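Local coordinates for protein diaminopimelate decarboxylase (Aquifex aeolicus, PDB 2P3E) that probably catalyses the pyridoxal 5'-phosphate-dependent decarboxylation of meso-diaminopimelate to L-lysine, at residues I44-E49 against L75-A81; A50-F55 against P258-A262; D57-A63 against K275-G281; I124-N128 against K237-I241. Numbering follows the deposited sequence.

Contact 1: residues I44-E49 against L75-A81; sequences IKERFE and LLGELGA
Apolar packing of helix against helix makes this contact, between two consecutive helices, 41-54 and 70-78, with strand 59-63 between them in the chain. The nearest CA pair is Lys45 and Leu76, 7.0 Å apart. Residues 44-49 are helical throughout. The second segment continues a helix already under way at Leu75 and turns at Gly80, whose phi of 99° belongs to a Schellman motif: Gly80 N bonds Gly77 O (3.1 Å) and Ala81 N bonds Leu76 O (3.1 Å).

Phe48, chi1 t, reaches into this turn. Its CE1 lies 3.4 Å from Ala81 CB and its CE2 3.7 Å from Leu79 CB. Ile44 CG2 meets Leu76 CD2 at 3.6 Å, while the aliphatic part of Lys45 packs through CG on Leu79 CD1 (3.8 Å). A water donates to Glu49 OE2 (2.6 Å) and Leu79 O (2.8 Å) at the edge. Phe48 also touches Ile60, and Leu76 touches Tyr62. Such neighbouring helices laid outside their strand are typical of the alpha/beta barrel of the pyridoxal-binding domain.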
loop_
_atom_site.group_PDB
_atom_site.type_symbol
_atom_site.label_atom_id
_atom_site.label_comp_id
_atom_site.label_asym_id
_atom_site.label_seq_id
_atom_site.Cartn_x
_atom_site.Cartn_y
_atom_site.Cartn_z
ATOM N N ILE B 44 -5.638 -1.061 24.578
ATOM C CA ILE B 44 -6.695 -1.652 23.748
ATOM C C ILE B 44 -7.907 -2.038 24.607
ATOM O O ILE B 44 -9.050 -1.664 24.290
ATOM C CB ILE B 44 -6.186 -2.872 22.942
ATOM C CG1 ILE B 44 -5.113 -2.446 21.921
ATOM C CG2 ILE B 44 -7.335 -3.548 22.201
ATOM C CD1 ILE B 44 -4.308 -3.605 21.339
ATOM N N LYS B 45 -7.650 -2.792 25.684
ATOM C CA LYS B 45 -8.700 -3.263 26.592
ATOM C C LYS B 45 -9.482 -2.096 27.188
ATOM O O LYS B 45 -10.710 -2.155 27.262
ATOM C CB LYS B 45 -8.122 -4.147 27.725
ATOM C CG LYS B 45 -7.521 -5.489 27.284
ATOM C CD LYS B 45 -6.696 -6.135 28.423
ATOM C CE LYS B 45 -6.226 -7.548 28.068
ATOM N NZ LYS B 45 -5.689 -8.240 29.287
ATOM N N GLU B 46 -8.774 -1.052 27.611
ATOM C CA GLU B 46 -9.396 0.107 28.260
ATOM C C GLU B 46 -10.210 0.983 27.305
ATOM O O GLU B 46 -11.247 1.523 27.704
ATOM C CB GLU B 46 -8.365 0.966 28.994
ATOM C CG GLU B 46 -7.879 0.316 30.283
ATOM C CD GLU B 46 -6.575 0.892 30.793
ATOM O OE1 GLU B 46 -6.205 2.019 30.403
ATOM O OE2 GLU B 46 -5.922 0.198 31.602
ATOM N N ARG B 47 -9.746 1.129 26.060
ATOM C CA ARG B 47 -10.568 1.804 25.036
ATOM C C ARG B 47 -11.864 1.048 24.760
ATOM O O ARG B 47 -12.931 1.666 24.615
ATOM C CB ARG B 47 -9.802 2.002 23.716
ATOM C CG ARG B 47 -8.528 2.828 23.857
ATOM C CD ARG B 47 -8.784 4.263 24.293
ATOM N NE ARG B 47 -9.314 5.026 23.165
ATOM C CZ ARG B 47 -9.243 6.348 23.034
ATOM N NH1 ARG B 47 -8.665 7.099 23.983
ATOM N NH2 ARG B 47 -9.760 6.919 21.949
ATOM N N PHE B 48 -11.767 -0.276 24.644
ATOM C CA PHE B 48 -12.949 -1.095 24.435
ATOM C C PHE B 48 -13.916 -0.976 25.614
ATOM O O PHE B 48 -15.134 -0.846 25.416
ATOM C CB PHE B 48 -12.618 -2.574 24.186
ATOM C CG PHE B 48 -13.842 -3.437 23.996
ATOM C CD1 PHE B 48 -14.497 -3.476 22.774
ATOM C CD2 PHE B 48 -14.355 -4.194 25.057
ATOM C CE1 PHE B 48 -15.649 -4.258 22.593
ATOM C CE2 PHE B 48 -15.501 -4.996 24.881
ATOM C CZ PHE B 48 -16.155 -5.013 23.655
ATOM N N GLU B 49 -13.359 -1.048 26.829
ATOM C CA GLU B 49 -14.159 -0.980 28.043
ATOM C C GLU B 49 -14.819 0.389 28.213
ATOM O O GLU B 49 -15.908 0.492 28.783
ATOM C CB GLU B 49 -13.323 -1.347 29.284
ATOM C CG GLU B 49 -12.929 -2.831 29.383
ATOM C CD GLU B 49 -14.105 -3.782 29.281
ATOM O OE1 GLU B 49 -15.194 -3.465 29.815
ATOM O OE2 GLU B 49 -13.940 -4.861 28.671
ATOM N N LEU B 75 -7.929 -10.706 21.455
ATOM C CA LEU B 75 -7.945 -9.892 22.663
ATOM C C LEU B 75 -9.295 -9.178 22.893
ATOM O O LEU B 75 -9.862 -9.200 24.003
ATOM C CB LEU B 75 -6.792 -8.878 22.576
ATOM C CG LEU B 75 -6.120 -8.317 23.822
ATOM C CD1 LEU B 75 -5.295 -9.408 24.516
ATOM C CD2 LEU B 75 -5.215 -7.140 23.492
ATOM N N LEU B 76 -9.801 -8.538 21.840
ATOM C CA LEU B 76 -11.101 -7.858 21.869
ATOM C C LEU B 76 -12.254 -8.849 21.936
ATOM O O LEU B 76 -13.197 -8.658 22.712
ATOM C CB LEU B 76 -11.248 -6.935 20.637
ATOM C CG LEU B 76 -10.263 -5.753 20.668
ATOM C CD1 LEU B 76 -10.069 -5.145 19.271
ATOM C CD2 LEU B 76 -10.724 -4.696 21.662
ATOM N N GLY B 77 -12.178 -9.910 21.139
ATOM C CA GLY B 77 -13.188 -10.977 21.165
ATOM C C GLY B 77 -13.395 -11.568 22.557
ATOM O O GLY B 77 -14.518 -11.900 22.934
ATOM N N GLU B 78 -12.312 -11.683 23.318
ATOM C CA GLU B 78 -12.371 -12.228 24.693
ATOM C C GLU B 78 -13.061 -11.263 25.659
ATOM O O GLU B 78 -13.579 -11.680 26.709
ATOM C CB GLU B 78 -10.969 -12.587 25.202
ATOM C CG GLU B 78 -10.321 -13.792 24.499
ATOM C CD GLU B 78 -10.731 -15.139 25.119
ATOM O OE1 GLU B 78 -11.638 -15.142 25.986
ATOM O OE2 GLU B 78 -10.156 -16.194 24.730
ATOM N N LEU B 79 -13.081 -9.981 25.293
ATOM C CA LEU B 79 -13.805 -8.974 26.063
ATOM C C LEU B 79 -15.287 -8.849 25.707
ATOM O O LEU B 79 -16.014 -8.081 26.341
ATOM C CB LEU B 79 -13.121 -7.611 25.970
ATOM C CG LEU B 79 -11.672 -7.552 26.448
ATOM C CD1 LEU B 79 -11.055 -6.191 26.108
ATOM C CD2 LEU B 79 -11.545 -7.862 27.945
ATOM N N GLY B 80 -15.713 -9.590 24.691
ATOM C CA GLY B 80 -17.101 -9.586 24.231
ATOM C C GLY B 80 -17.304 -8.691 23.014
ATOM O O GLY B 80 -18.433 -8.351 22.683
ATOM N N ALA B 81 -16.216 -8.310 22.347
ATOM C CA ALA B 81 -16.332 -7.488 21.133
ATOM C C ALA B 81 -16.984 -8.281 20.036
ATOM O O ALA B 81 -16.775 -9.485 19.924
ATOM C CB ALA B 81 -14.967 -6.985 20.672
HETATM O O HOH W 1 -15.611 -6.865 28.809
#

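Contact 2: residues A50-F55 against P258-A262; sequences AYRKAF and PQDLA
Two nearly parallel helices meet here, 8.7 Å apart at the closest approach of their axes and crossing at -25°. Residues 50-54 form the last turn of one helix, which Phe55 leaves at phi/psi -128/71; residues 258-262 form the first turn of the other. The CA atoms come closest at Ala54 and Gln259 (4.8 Å) and at Tyr51 and Pro258 (5.4 Å).

Small apolar groups permit this approach. Ala54 points toward the partner helix, with its CB 3.8 Å from Pro258 CB and 4.1 Å from Ala262 CB, and Ala50 CB lies 4.0 Å from Pro258 CG. Two CH-pi contacts add to the packing. Pro258 CG sits 3.7 Å from the centroid of the Tyr51 ring, 8° off its normal, and Ala262 CB sits 4.0 Å from the centroid of the Phe55 ring, 22° off. Phe55, chi1 m, also brings CZ to 3.9 Å from Leu261 CD2.

Polar links are sparse. A water donates to Ala54 O (2.7 Å) and accepts from Gln259 NE2 (3.2 Å), a nitrogen that also bonds Asp263, while Tyr51 OH bonds Ser283. Each helix precedes a barrel strand, 59-63 or 275-278; Tyr51 packs inward on Ile60, Leu278 and Pro280, and Phe55 on Leu278, so the helix pair covers these two adjacent strands.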
loop_
_atom_site.group_PDB
_atom_site.type_symbol
_atom_site.label_atom_id
_atom_site.label_comp_id
_atom_site.label_asym_id
_atom_site.label_seq_id
_atom_site.Cartn_x
_atom_site.Cartn_y
_atom_site.Cartn_z
ATOM N N ALA B 50 -14.163 1.431 27.729
ATOM C CA ALA B 50 -14.769 2.763 27.706
ATOM C C ALA B 50 -16.072 2.800 26.897
ATOM O O ALA B 50 -17.038 3.458 27.300
ATOM C CB ALA B 50 -13.791 3.802 27.203
ATOM N N TYR B 51 -16.091 2.099 25.759
ATOM C CA TYR B 51 -17.303 1.948 24.957
ATOM C C TYR B 51 -18.367 1.135 25.710
ATOM O O TYR B 51 -19.541 1.515 25.736
ATOM C CB TYR B 51 -16.974 1.285 23.607
ATOM C CG TYR B 51 -16.542 2.275 22.552
ATOM C CD1 TYR B 51 -15.193 2.460 22.251
ATOM C CD2 TYR B 51 -17.487 3.033 21.857
ATOM C CE1 TYR B 51 -14.792 3.383 21.263
ATOM C CE2 TYR B 51 -17.102 3.968 20.867
ATOM C CZ TYR B 51 -15.757 4.129 20.582
ATOM O OH TYR B 51 -15.395 5.023 19.614
ATOM N N ARG B 52 -17.952 0.026 26.325
ATOM C CA ARG B 52 -18.867 -0.823 27.085
ATOM C C ARG B 52 -19.532 -0.062 28.243
ATOM O O ARG B 52 -20.731 -0.199 28.461
ATOM C CB ARG B 52 -18.154 -2.056 27.640
ATOM C CG ARG B 52 -17.616 -3.006 26.595
ATOM C CD ARG B 52 -18.710 -3.899 26.011
ATOM C CZ ARG B 52 -20.558 -5.801 23.785
ATOM N NH1 ARG B 52 -21.744 -6.355 24.078
ATOM N NH2 ARG B 52 -20.017 -5.956 22.580
ATOM N N LYS B 53 -18.737 0.711 28.974
ATOM C CA LYS B 53 -19.216 1.502 30.094
ATOM C C LYS B 53 -20.149 2.620 29.602
ATOM O O LYS B 53 -21.232 2.818 30.163
ATOM C CB LYS B 53 -18.037 2.071 30.887
ATOM C CG LYS B 53 -18.421 2.987 32.021
ATOM C CD LYS B 53 -17.194 3.421 32.826
ATOM C CE LYS B 53 -17.539 4.516 33.836
ATOM N NZ LYS B 53 -16.377 4.722 34.751
ATOM N N ALA B 54 -19.741 3.320 28.545
ATOM C CA ALA B 54 -20.573 4.378 27.941
ATOM C C ALA B 54 -21.885 3.891 27.330
ATOM O O ALA B 54 -22.892 4.590 27.423
ATOM C CB ALA B 54 -19.764 5.198 26.913
ATOM N N PHE B 55 -21.866 2.709 26.706
ATOM C CA PHE B 55 -23.031 2.090 26.049
ATOM C C PHE B 55 -23.222 0.644 26.547
ATOM O O PHE B 55 -22.986 -0.322 25.802
ATOM C CB PHE B 55 -22.883 2.087 24.514
ATOM C CG PHE B 55 -22.808 3.459 23.890
ATOM C CD1 PHE B 55 -23.953 4.080 23.396
ATOM C CD2 PHE B 55 -21.594 4.127 23.783
ATOM C CE1 PHE B 55 -23.878 5.345 22.815
ATOM C CE2 PHE B 55 -21.515 5.401 23.191
ATOM C CZ PHE B 55 -22.657 5.999 22.706
ATOM N N PRO B 258 -15.895 7.993 24.337
ATOM C CA PRO B 258 -17.180 7.329 24.142
ATOM C C PRO B 258 -18.297 7.911 25.017
ATOM O O PRO B 258 -19.418 8.064 24.551
ATOM C CB PRO B 258 -16.877 5.875 24.521
ATOM C CG PRO B 258 -15.429 5.707 24.143
ATOM C CD PRO B 258 -14.794 7.022 24.520
ATOM N N GLN B 259 -17.983 8.242 26.270
ATOM C CA GLN B 259 -18.988 8.856 27.154
ATOM C C GLN B 259 -19.560 10.171 26.617
ATOM O O GLN B 259 -20.744 10.469 26.865
ATOM C CB GLN B 259 -18.460 9.058 28.589
ATOM C CG GLN B 259 -19.589 9.387 29.591
ATOM C CD GLN B 259 -20.658 8.294 29.663
ATOM O OE1 GLN B 259 -20.360 7.115 29.904
ATOM N NE2 GLN B 259 -21.907 8.681 29.462
ATOM N N ASP B 260 -18.740 10.958 25.915
ATOM C CA ASP B 260 -19.239 12.176 25.251
ATOM C C ASP B 260 -20.292 11.876 24.176
ATOM O O ASP B 260 -21.268 12.628 24.030
ATOM C CB ASP B 260 -18.106 13.013 24.639
ATOM C CG ASP B 260 -17.050 13.387 25.649
ATOM O OD1 ASP B 260 -17.433 13.737 26.781
ATOM O OD2 ASP B 260 -15.839 13.320 25.318
ATOM N N LEU B 261 -20.080 10.797 23.417
ATOM C CA LEU B 261 -21.048 10.372 22.408
ATOM C C LEU B 261 -22.313 9.861 23.067
ATOM O O LEU B 261 -23.412 10.182 22.617
ATOM C CB LEU B 261 -20.457 9.306 21.478
ATOM C CG LEU B 261 -21.352 8.847 20.320
ATOM C CD1 LEU B 261 -21.609 9.963 19.292
ATOM C CD2 LEU B 261 -20.769 7.580 19.643
ATOM N N ALA B 262 -22.164 9.090 24.147
ATOM C CA ALA B 262 -23.325 8.573 24.865
ATOM C C ALA B 262 -24.185 9.721 25.412
ATOM O O ALA B 262 -25.412 9.664 25.330
ATOM C CB ALA B 262 -22.899 7.622 25.989
HETATM O O HOH W 2 -23.903 6.222 29.364
#

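Contact 3: residues D57-A63 against K275-G281; sequences DALICYA and KIILEPG
Strands 59-63 and 275-278 run parallel as neighbours, their axes 4.9 Å apart at an angle of 22°, with Leu59 opposite Ile277 and Ile60 opposite Leu278. The backbone ladder is Leu59 N to Ile276 O (3.0 Å), Leu278 N to Leu59 O (3.0 Å), Cys61 N to Leu278 O (2.8 Å) and, past the second strand, Ala63 N to Pro280 O (2.9 Å).

Side chains alternate between faces. Leu59 (chi1 t, chi2 p) and Ile277 (m, t) share one, with Leu59 CB 4.2 Å from Ile277 CG1; Cys61, chi1 m, places SG 3.7 Å from Ile277 CG2. Ile60 (m, m) and Leu278 (m, t) share the other, beneath helix 41-54, with Ile60 CD1 4.1 Å from Leu278 CB and Ile60 CG2 3.8 Å from Pro280 CG. Lys275 stretches out (t, t, t, then p) so that NZ donates to Asp57 O at 2.7 Å. At Gly281 a CB would clash with Ala63 CB.

Glu279 OE1 is hydrogen-bonded to His202 NE2. Since Glu279, Pro280 and Gly281 probably bind pyridoxal 5'-phosphate, the ladder's last bond ties that site to the strand leading to Lys65, the probable cofactor-bearing lysine.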
loop_
_atom_site.group_PDB
_atom_site.type_symbol
_atom_site.label_atom_id
_atom_site.label_comp_id
_atom_site.label_asym_id
_atom_site.label_seq_id
_atom_site.Cartn_x
_atom_site.Cartn_y
_atom_site.Cartn_z
ATOM N N ASP B 57 -25.659 -1.378 27.008
ATOM C CA ASP B 57 -26.633 -2.269 26.389
ATOM C C ASP B 57 -26.349 -2.472 24.893
ATOM O O ASP B 57 -27.056 -3.224 24.215
ATOM C CB ASP B 57 -28.052 -1.711 26.607
ATOM C CG ASP B 57 -28.356 -1.450 28.089
ATOM O OD1 ASP B 57 -28.068 -2.333 28.921
ATOM O OD2 ASP B 57 -28.870 -0.360 28.421
ATOM N N ALA B 58 -25.289 -1.830 24.396
ATOM C CA ALA B 58 -24.929 -1.891 22.970
ATOM C C ALA B 58 -23.992 -3.049 22.614
ATOM O O ALA B 58 -23.178 -3.473 23.425
ATOM C CB ALA B 58 -24.288 -0.568 22.516
ATOM N N LEU B 59 -24.091 -3.514 21.371
ATOM C CA LEU B 59 -23.088 -4.405 20.808
ATOM C C LEU B 59 -21.958 -3.549 20.242
ATOM O O LEU B 59 -22.182 -2.720 19.356
ATOM C CB LEU B 59 -23.672 -5.267 19.692
ATOM C CG LEU B 59 -22.659 -6.115 18.888
ATOM C CD1 LEU B 59 -21.997 -7.158 19.797
ATOM C CD2 LEU B 59 -23.341 -6.777 17.711
ATOM N N ILE B 60 -20.750 -3.759 20.752
ATOM C CA ILE B 60 -19.581 -3.029 20.283
ATOM C C ILE B 60 -18.818 -3.896 19.270
ATOM O O ILE B 60 -18.144 -4.848 19.641
ATOM C CB ILE B 60 -18.676 -2.580 21.451
ATOM C CG1 ILE B 60 -19.500 -1.876 22.542
ATOM C CG2 ILE B 60 -17.507 -1.678 20.933
ATOM C CD1 ILE B 60 -20.306 -0.635 22.065
ATOM N N CYS B 61 -18.959 -3.567 17.990
ATOM C CA CYS B 61 -18.317 -4.335 16.918
ATOM C C CYS B 61 -16.998 -3.703 16.521
ATOM O O CYS B 61 -16.988 -2.608 15.951
ATOM C CB CYS B 61 -19.228 -4.388 15.700
ATOM S SG CYS B 61 -20.645 -5.497 15.841
ATOM N N TYR B 62 -15.887 -4.379 16.791
ATOM C CA TYR B 62 -14.573 -3.861 16.379
ATOM C C TYR B 62 -14.461 -3.801 14.845
ATOM O O TYR B 62 -14.750 -4.779 14.166
ATOM C CB TYR B 62 -13.437 -4.690 16.994
ATOM C CG TYR B 62 -12.108 -4.382 16.369
ATOM C CD1 TYR B 62 -11.567 -3.083 16.431
ATOM C CD2 TYR B 62 -11.403 -5.369 15.675
ATOM C CE1 TYR B 62 -10.334 -2.789 15.826
ATOM C CE2 TYR B 62 -10.188 -5.077 15.058
ATOM C CZ TYR B 62 -9.667 -3.789 15.148
ATOM O OH TYR B 62 -8.469 -3.511 14.543
ATOM N N ALA B 63 -14.092 -2.640 14.303
ATOM C CA ALA B 63 -13.907 -2.490 12.852
ATOM C C ALA B 63 -12.559 -3.088 12.457
ATOM O O ALA B 63 -11.501 -2.455 12.583
ATOM C CB ALA B 63 -13.986 -1.008 12.431
ATOM N N LYS B 275 -31.767 -2.575 19.650
ATOM C CA LYS B 275 -30.410 -2.717 20.185
ATOM C C LYS B 275 -29.468 -1.895 19.317
ATOM O O LYS B 275 -29.533 -1.966 18.081
ATOM C CB LYS B 275 -29.970 -4.183 20.212
ATOM C CG LYS B 275 -28.608 -4.432 20.919
ATOM C CD LYS B 275 -28.495 -5.864 21.377
ATOM C CE LYS B 275 -27.127 -6.170 21.962
ATOM N NZ LYS B 275 -27.067 -5.773 23.411
ATOM N N ILE B 276 -28.601 -1.126 19.976
ATOM C CA ILE B 276 -27.691 -0.209 19.302
ATOM C C ILE B 276 -26.398 -0.973 19.013
ATOM O O ILE B 276 -25.959 -1.785 19.823
ATOM C CB ILE B 276 -27.408 1.048 20.159
ATOM C CG1 ILE B 276 -28.728 1.731 20.613
ATOM C CG2 ILE B 276 -26.451 2.035 19.416
ATOM C CD1 ILE B 276 -29.732 2.043 19.474
ATOM N N ILE B 277 -25.837 -0.744 17.831
ATOM C CA ILE B 277 -24.550 -1.323 17.452
ATOM C C ILE B 277 -23.612 -0.163 17.120
ATOM O O ILE B 277 -24.005 0.768 16.422
ATOM C CB ILE B 277 -24.675 -2.275 16.241
ATOM C CG1 ILE B 277 -25.694 -3.395 16.529
ATOM C CG2 ILE B 277 -23.280 -2.890 15.876
ATOM C CD1 ILE B 277 -25.928 -4.373 15.354
ATOM N N LEU B 278 -22.398 -0.210 17.671
ATOM C CA LEU B 278 -21.331 0.737 17.326
ATOM C C LEU B 278 -20.186 -0.032 16.681
ATOM O O LEU B 278 -19.967 -1.201 17.010
ATOM C CB LEU B 278 -20.799 1.468 18.566
ATOM C CG LEU B 278 -21.722 2.366 19.402
ATOM C CD1 LEU B 278 -20.883 3.106 20.434
ATOM C CD2 LEU B 278 -22.346 3.361 18.528
ATOM N N GLU B 279 -19.443 0.632 15.795
ATOM C CA GLU B 279 -18.360 -0.011 15.034
ATOM C C GLU B 279 -16.983 0.683 15.153
ATOM O O GLU B 279 -16.383 1.028 14.136
ATOM C CB GLU B 279 -18.756 -0.101 13.559
ATOM C CG GLU B 279 -20.111 -0.773 13.331
ATOM C CD GLU B 279 -20.568 -0.705 11.889
ATOM O OE1 GLU B 279 -20.321 0.324 11.212
ATOM O OE2 GLU B 279 -21.200 -1.676 11.442
ATOM N N PRO B 280 -16.449 0.843 16.384
ATOM C CA PRO B 280 -15.203 1.607 16.468
ATOM C C PRO B 280 -14.001 0.812 15.928
ATOM O O PRO B 280 -13.893 -0.391 16.197
ATOM C CB PRO B 280 -15.038 1.836 17.973
ATOM C CG PRO B 280 -15.715 0.670 18.600
ATOM C CD PRO B 280 -16.888 0.362 17.712
ATOM N N GLY B 281 -13.120 1.486 15.184
ATOM C CA GLY B 281 -11.839 0.883 14.770
ATOM C C GLY B 281 -10.675 1.702 15.298
ATOM O O GLY B 281 -10.000 1.314 16.264
HETATM O O HOH W 3 -28.698 -1.191 22.779
#

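Contact 4: residues I124-N128 against K237-I241; sequences ILMFN and KYLDI
Strands 126-128 and 238-240 point broadly the same way, at 42° to each other, but their axes come no closer than 10.4 Å. Leu125 has helical angles (-59/-48) before Met126 turns extended (-164/135); Tyr238 to Asp240 are extended. The nearest CA pairs, Met126 with Tyr238 and Asn128 with Asp240, are both 8.9 Å apart, too far for backbone pairing. Strands 149-156 and 196-202 lie between the two in the parallel sheet, so side chains meet across the interior of the alpha/beta barrel.

Leu125 (chi1 t, chi2 p) lays CG over one face of the Tyr238 ring and brings CD1 to 3.6 Å from Tyr238 CZ. Met126, extended through chi1 and chi2 (both t) and then bent at chi3 (p, 83°), makes an oblique Met-aromatic contact, SD 5.2 Å from the centroid of the Tyr238 ring; its CE lies 3.8 Å from Asp240 CB. Asn128 ND2 gives a weak hydrogen bond to Asp240 OD2 (3.4 Å). Asp240 also bonds Gly242 through OD1, and His202 packs beside both Asn128 and Asp240.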
loop_
_atom_site.group_PDB
_atom_site.type_symbol
_atom_site.label_atom_id
_atom_site.label_comp_id
_atom_site.label_asym_id
_atom_site.label_seq_id
_atom_site.Cartn_x
_atom_site.Cartn_y
_atom_site.Cartn_z
ATOM N N ILE B 124 -24.324 -14.726 9.928
ATOM C CA ILE B 124 -23.854 -13.508 10.610
ATOM C C ILE B 124 -25.072 -12.699 11.069
ATOM O O ILE B 124 -26.183 -12.939 10.581
ATOM C CB ILE B 124 -22.906 -12.656 9.723
ATOM C CG1 ILE B 124 -23.628 -12.176 8.458
ATOM C CG2 ILE B 124 -21.621 -13.440 9.400
ATOM C CD1 ILE B 124 -22.951 -11.001 7.769
ATOM N N LEU B 125 -24.867 -11.766 11.998
ATOM C CA LEU B 125 -25.961 -10.993 12.589
ATOM C C LEU B 125 -26.737 -10.215 11.524
ATOM O O LEU B 125 -27.977 -10.281 11.462
ATOM C CB LEU B 125 -25.434 -10.055 13.687
ATOM C CG LEU B 125 -26.465 -9.231 14.466
ATOM C CD1 LEU B 125 -27.497 -10.130 15.214
ATOM C CD2 LEU B 125 -25.761 -8.305 15.449
ATOM N N MET B 126 -25.998 -9.520 10.660
ATOM C CA MET B 126 -26.600 -8.582 9.747
ATOM C C MET B 126 -25.658 -8.199 8.604
ATOM O O MET B 126 -24.481 -7.922 8.835
ATOM C CB MET B 126 -26.960 -7.333 10.551
ATOM C CG MET B 126 -27.820 -6.312 9.879
ATOM S SD MET B 126 -28.467 -5.235 11.163
ATOM C CE MET B 126 -27.152 -4.035 11.450
ATOM N N PHE B 127 -26.201 -8.184 7.386
ATOM C CA PHE B 127 -25.570 -7.537 6.234
ATOM C C PHE B 127 -26.006 -6.068 6.151
ATOM O O PHE B 127 -27.218 -5.759 6.103
ATOM C CB PHE B 127 -25.970 -8.234 4.935
ATOM C CG PHE B 127 -25.423 -9.622 4.795
ATOM C CD1 PHE B 127 -24.213 -9.845 4.143
ATOM C CD2 PHE B 127 -26.108 -10.709 5.347
ATOM C CE1 PHE B 127 -23.701 -11.148 4.027
ATOM C CE2 PHE B 127 -25.607 -12.013 5.232
ATOM C CZ PHE B 127 -24.411 -12.229 4.570
ATOM N N ASN B 128 -25.030 -5.166 6.153
ATOM C CA ASN B 128 -25.290 -3.754 5.877
ATOM C C ASN B 128 -25.161 -3.509 4.385
ATOM O O ASN B 128 -24.053 -3.423 3.831
ATOM C CB ASN B 128 -24.380 -2.835 6.713
ATOM C CG ASN B 128 -24.671 -2.943 8.195
ATOM O OD1 ASN B 128 -25.836 -3.048 8.602
ATOM N ND2 ASN B 128 -23.628 -2.913 9.011
ATOM N N LYS B 237 -34.886 -4.504 14.661
ATOM C CA LYS B 237 -34.267 -4.980 15.894
ATOM C C LYS B 237 -32.964 -4.247 16.228
ATOM O O LYS B 237 -32.627 -4.109 17.406
ATOM C CB LYS B 237 -33.999 -6.486 15.799
ATOM C CG LYS B 237 -35.234 -7.342 15.585
ATOM C CD LYS B 237 -34.809 -8.785 15.260
ATOM C CE LYS B 237 -36.011 -9.687 14.953
ATOM N NZ LYS B 237 -36.919 -9.827 16.127
ATOM N N TYR B 238 -32.251 -3.770 15.192
ATOM C CA TYR B 238 -30.905 -3.169 15.353
ATOM C C TYR B 238 -30.751 -1.805 14.681
ATOM O O TYR B 238 -31.204 -1.593 13.564
ATOM C CB TYR B 238 -29.795 -4.099 14.824
ATOM C CG TYR B 238 -29.936 -5.503 15.350
ATOM C CD1 TYR B 238 -29.542 -5.830 16.656
ATOM C CD2 TYR B 238 -30.482 -6.494 14.558
ATOM C CE1 TYR B 238 -29.700 -7.134 17.157
ATOM C CE2 TYR B 238 -30.636 -7.791 15.037
ATOM C CZ TYR B 238 -30.260 -8.093 16.337
ATOM O OH TYR B 238 -30.441 -9.387 16.787
ATOM N N LEU B 239 -30.105 -0.899 15.392
ATOM C CA LEU B 239 -29.695 0.380 14.840
ATOM C C LEU B 239 -28.191 0.451 14.986
ATOM O O LEU B 239 -27.663 0.632 16.085
ATOM C CB LEU B 239 -30.350 1.544 15.574
ATOM C CG LEU B 239 -31.878 1.636 15.479
ATOM C CD1 LEU B 239 -32.362 2.865 16.251
ATOM C CD2 LEU B 239 -32.366 1.660 14.022
ATOM N N ASP B 240 -27.517 0.263 13.861
ATOM C CA ASP B 240 -26.068 0.275 13.802
ATOM C C ASP B 240 -25.636 1.692 13.385
ATOM O O ASP B 240 -25.787 2.079 12.228
ATOM C CB ASP B 240 -25.602 -0.800 12.794
ATOM C CG ASP B 240 -24.092 -0.945 12.730
ATOM O OD1 ASP B 240 -23.364 -0.006 13.116
ATOM O OD2 ASP B 240 -23.641 -2.011 12.260
ATOM N N ILE B 241 -25.091 2.450 14.336
ATOM C CA ILE B 241 -24.811 3.856 14.096
ATOM C C ILE B 241 -23.348 4.112 13.712
ATOM O O ILE B 241 -22.907 5.253 13.647
ATOM C CB ILE B 241 -25.304 4.753 15.254
ATOM C CG1 ILE B 241 -24.656 4.350 16.583
ATOM C CG2 ILE B 241 -26.824 4.631 15.385
ATOM C CD1 ILE B 241 -24.872 5.380 17.717
#

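The four contacts illustrate how a barrel is built in layers within one pyridoxal-binding domain. Contacts 1 and 2 share helix 41-54 on the outside, their centres 13 Å apart; contact 3, 11 Å from each, is the strand pair beneath them. Contact 4, centred 10 Å from contact 3 and about 20 Å from contact 1, lies in the interior. Strands 238-240 and 275-278 are sheet neighbours, and 275-278 pairs with 59-63, joining the barrel's first and last strands to close it. In sequence, contacts 1, 2 and 3 interlock, whereas contact 4 is nested inside the loops closed by contacts 2 and 3. Closure thereby brings Glu279, Pro280 and Gly281, probable cofactor-binding residues, beside the early strand.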